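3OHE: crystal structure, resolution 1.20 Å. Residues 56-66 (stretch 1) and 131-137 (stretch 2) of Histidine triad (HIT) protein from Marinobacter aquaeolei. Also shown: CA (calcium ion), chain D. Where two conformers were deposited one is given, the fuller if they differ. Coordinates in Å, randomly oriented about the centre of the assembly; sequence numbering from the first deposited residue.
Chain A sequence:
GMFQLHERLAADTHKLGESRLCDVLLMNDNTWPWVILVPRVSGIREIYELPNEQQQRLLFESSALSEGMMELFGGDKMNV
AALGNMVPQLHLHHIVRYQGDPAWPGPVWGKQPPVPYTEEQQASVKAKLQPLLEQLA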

# COMPACT_ATOMS: atom_id res chain seq x y z
N GLN A 56 -12.05 8.35 -1.69
CA GLN A 56 -12.96 7.57 -0.86
C GLN A 56 -13.62 6.42 -1.65
O GLN A 56 -13.84 5.36 -1.10
CB GLN A 56 -14.01 8.46 -0.20
CG GLN A 56 -13.42 9.37 0.89
CD GLN A 56 -14.49 10.13 1.63
OE1 GLN A 56 -15.64 10.22 1.16
NE2 GLN A 56 -14.14 10.67 2.80
N ARG A 57 -13.90 6.62 -2.93
CA ARG A 57 -14.41 5.53 -3.75
C ARG A 57 -13.35 4.45 -3.95
O ARG A 57 -13.66 3.26 -3.87
CB ARG A 57 -14.94 6.05 -5.08
CG ARG A 57 -15.50 4.96 -6.00
CD ARG A 57 -16.78 4.36 -5.47
NE ARG A 57 -17.07 3.10 -6.13
CZ ARG A 57 -18.13 2.36 -5.84
NH1 ARG A 57 -19.09 2.82 -5.05
NH2 ARG A 57 -18.23 1.17 -6.39
N LEU A 58 -12.12 4.86 -4.21
CA LEU A 58 -11.04 3.90 -4.34
C LEU A 58 -10.88 3.07 -3.06
O LEU A 58 -10.68 1.87 -3.12
CB LEU A 58 -9.72 4.60 -4.69
CG LEU A 58 -8.50 3.69 -4.90
CD1 LEU A 58 -8.76 2.63 -5.98
CD2 LEU A 58 -7.30 4.58 -5.21
N LEU A 59 -10.93 3.74 -1.91
CA LEU A 59 -10.86 3.04 -0.64
C LEU A 59 -11.99 2.03 -0.49
O LEU A 59 -11.78 0.88 -0.08
CB LEU A 59 -10.90 4.06 0.52
CG LEU A 59 -11.10 3.50 1.92
CD1 LEU A 59 -9.92 2.64 2.37
CD2 LEU A 59 -11.37 4.69 2.92
N PHE A 60 -13.22 2.45 -0.79
CA PHE A 60 -14.38 1.53 -0.72
C PHE A 60 -14.10 0.29 -1.58
O PHE A 60 -14.29 -0.85 -1.12
CB PHE A 60 -15.68 2.23 -1.17
CG PHE A 60 -16.79 1.28 -1.38
CD1 PHE A 60 -17.47 0.75 -0.32
CD2 PHE A 60 -17.08 0.80 -2.66
CE1 PHE A 60 -18.51 -0.19 -0.54
CE2 PHE A 60 -18.08 -0.14 -2.88
CZ PHE A 60 -18.77 -0.63 -1.81
N GLU A 61 -13.69 0.51 -2.81
CA GLU A 61 -13.47 -0.60 -3.75
C GLU A 61 -12.32 -1.48 -3.28
O GLU A 61 -12.41 -2.72 -3.35
CB GLU A 61 -13.21 -0.08 -5.17
CG GLU A 61 -14.46 0.62 -5.74
CD GLU A 61 -14.34 1.07 -7.19
OE1 GLU A 61 -13.26 0.83 -7.76
OE2 GLU A 61 -15.32 1.63 -7.75
N SER A 62 -11.23 -0.89 -2.85
CA SER A 62 -10.05 -1.62 -2.40
C SER A 62 -10.35 -2.47 -1.18
O SER A 62 -9.97 -3.65 -1.11
CB SER A 62 -8.92 -0.66 -2.08
OG SER A 62 -7.78 -1.34 -1.58
N SER A 63 -11.03 -1.88 -0.19
CA SER A 63 -11.39 -2.63 1.01
C SER A 63 -12.34 -3.77 0.69
O SER A 63 -12.22 -4.87 1.26
CB SER A 63 -11.98 -1.71 2.05
OG SER A 63 -10.94 -0.99 2.68
N ALA A 64 -13.30 -3.57 -0.20
CA ALA A 64 -14.27 -4.62 -0.57
C ALA A 64 -13.54 -5.72 -1.34
O ALA A 64 -13.73 -6.93 -1.10
CB ALA A 64 -15.43 -4.03 -1.39
N LEU A 65 -12.70 -5.32 -2.29
CA LEU A 65 -11.90 -6.29 -3.05
C LEU A 65 -11.02 -7.13 -2.13
O LEU A 65 -10.93 -8.36 -2.27
CB LEU A 65 -11.04 -5.58 -4.09
CG LEU A 65 -10.10 -6.46 -4.92
CD1 LEU A 65 -10.91 -7.42 -5.84
CD2 LEU A 65 -9.15 -5.57 -5.77
N SER A 66 -10.32 -6.47 -1.21
CA SER A 66 -9.37 -7.17 -0.32
C SER A 66 -10.10 -8.19 0.54
O SER A 66 -9.71 -9.36 0.59
CB SER A 66 -8.64 -6.19 0.61
OG SER A 66 -7.79 -5.33 -0.08
CA CA D . -17.98 10.67 0.95
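Stretch 2 131-137: PLLEQLA

How does the end of the chain lie on the helix of stretch 1? Residues 56-66 form one unbroken run of helix, part of a longer one, and stretch 2 enters as the last turn or so of another helix, kinked at Pro-131 and Leu-132, and gives way to loop or turn toward the C-terminus. The two helices run nearly antiparallel, with an angle of 159° between their N-to-C directions and axes that come within 9.8 Å of each other. The backbone register follows from this direction: the CA atoms of Leu-65 and Leu-132 lie 6.9 Å apart, while those of Glu-61 and Leu-136, one turn back along stretch 1, are 5.9 Å apart. Phi/psi of -67/-45 at Leu-132 and -59/-38 at Leu-133 are helical; Leu-136, at -91/-1, departs from that pattern, although its N still bonds to Leu-133 O at 2.9 Å.

Which residue of stretch 2 covers the most surface? It is Leu-136, with 99 Å² of its area covered by stretch 1. Its CA-to-CB bond points sideways, but with chi1 at -52° (m) and chi2 at 179° (t) the end of the side chain comes nearer to the helix. Leu-136 CD2 packs 3.6 Å from Ala-64 CB, a close apolar contact made where the short alanine side chain points toward stretch 2. Leu-136 CD2 also lies 4.1 Å from Leu-65 N, and Leu-136 CD1 is 4.4 Å from Leu-65 CB, so the leucine rests on backbone as well as side chain.

What does Leu-65 meet farther along? It is the most covered residue of stretch 1, at 61 Å², and its t, p side chain faces two leucines of the preceding turn. Leu-65 CD1 lies 3.9 Å from Leu-132 CD2 and 4.4 Å from Leu-133 CD1. Leu-132, whose CA-to-CB bond points toward stretch 1, also spans the backbone there: its CD1 is 3.7 Å from Ala-64 O and its CD2 is 3.7 Å from Leu-65 O. These are van der Waals contacts, and they extend the apolar patch begun by Leu-136 toward the C-terminal end of stretch 1.

What holds the polar end of the contact? Arg-57 does, reaching along its own helix to the last residues of the chain. Its NE donates to Glu-61 OE2 at 2.8 Å in a salt bridge one turn apart, which helps to fix the guanidinium, and Arg-57 NH2 gives the same OE2 a second hydrogen bond at 3.2 Å. Across the contact, Arg-57 NH2 makes a weak hydrogen bond to Leu-136 O at 2.9 Å; the oxygen lies at the guanidinium edge, but the angle at the hydrogen is only 122°. Water 2 adds a bridge, accepting from Arg-57 NH2 at 3.0 Å and donating to Gln-135 O at 2.7 Å and to Ala-137 O at 2.6 Å. Thus Gln-135 O, Leu-136 O and Ala-137 O, the last being one oxygen of the C-terminal carboxylate, are linked to one arginine: Leu-136 O directly, though weakly, and the other two through water.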

# COMPACT_ATOMS: atom_id res chain seq x y z
N PRO A 131 -18.58 -12.55 -8.99
CA PRO A 131 -19.49 -12.04 -7.94
C PRO A 131 -18.93 -10.83 -7.19
O PRO A 131 -19.61 -9.82 -6.93
CB PRO A 131 -19.75 -13.27 -7.07
CG PRO A 131 -19.54 -14.41 -7.99
CD PRO A 131 -18.44 -14.02 -8.93
N LEU A 132 -17.66 -10.92 -6.85
CA LEU A 132 -17.00 -9.87 -6.07
C LEU A 132 -16.92 -8.61 -6.95
O LEU A 132 -17.18 -7.50 -6.48
CB LEU A 132 -15.61 -10.35 -5.63
CG LEU A 132 -14.80 -9.37 -4.78
CD1 LEU A 132 -15.62 -8.87 -3.60
CD2 LEU A 132 -13.48 -10.01 -4.38
N LEU A 133 -16.53 -8.77 -8.21
CA LEU A 133 -16.45 -7.62 -9.10
C LEU A 133 -17.80 -6.92 -9.25
O LEU A 133 -17.87 -5.68 -9.24
CB LEU A 133 -15.82 -7.97 -10.45
CG LEU A 133 -14.31 -7.60 -10.49
CD1 LEU A 133 -13.48 -8.27 -9.36
CD2 LEU A 133 -13.73 -7.93 -11.84
N GLU A 134 -18.88 -7.69 -9.30
CA GLU A 134 -20.21 -7.10 -9.38
C GLU A 134 -20.54 -6.20 -8.15
O GLU A 134 -21.26 -5.19 -8.30
CB GLU A 134 -21.25 -8.19 -9.62
CG GLU A 134 -21.12 -8.76 -11.04
CD GLU A 134 -21.88 -10.05 -11.28
OE1 GLU A 134 -22.67 -10.47 -10.40
OE2 GLU A 134 -21.68 -10.65 -12.38
N GLN A 135 -20.01 -6.57 -6.97
CA GLN A 135 -20.13 -5.75 -5.77
C GLN A 135 -19.53 -4.35 -5.94
O GLN A 135 -19.96 -3.40 -5.28
CB GLN A 135 -19.50 -6.45 -4.55
CG GLN A 135 -20.27 -7.69 -4.07
CD GLN A 135 -21.72 -7.38 -3.74
OE1 GLN A 135 -22.00 -6.53 -2.91
NE2 GLN A 135 -22.65 -8.03 -4.44
N LEU A 136 -18.53 -4.25 -6.83
CA LEU A 136 -17.71 -3.04 -6.99
C LEU A 136 -18.30 -2.10 -8.06
O LEU A 136 -17.78 -1.00 -8.30
CB LEU A 136 -16.27 -3.39 -7.34
CG LEU A 136 -15.53 -4.39 -6.47
CD1 LEU A 136 -14.13 -4.60 -7.01
CD2 LEU A 136 -15.51 -4.04 -4.97
N ALA A 137 -19.41 -2.50 -8.69
CA ALA A 137 -20.01 -1.75 -9.82
C ALA A 137 -20.79 -0.54 -9.36
O ALA A 137 -21.34 -0.52 -8.24
CB ALA A 137 -20.91 -2.66 -10.66
OXT ALA A 137 -20.92 0.44 -10.12
O HOH W 1 -17.19 11.13 3.37
O HOH W 2 -20.41 -0.80 -5.80
O HOH W 3 -17.48 13.15 1.40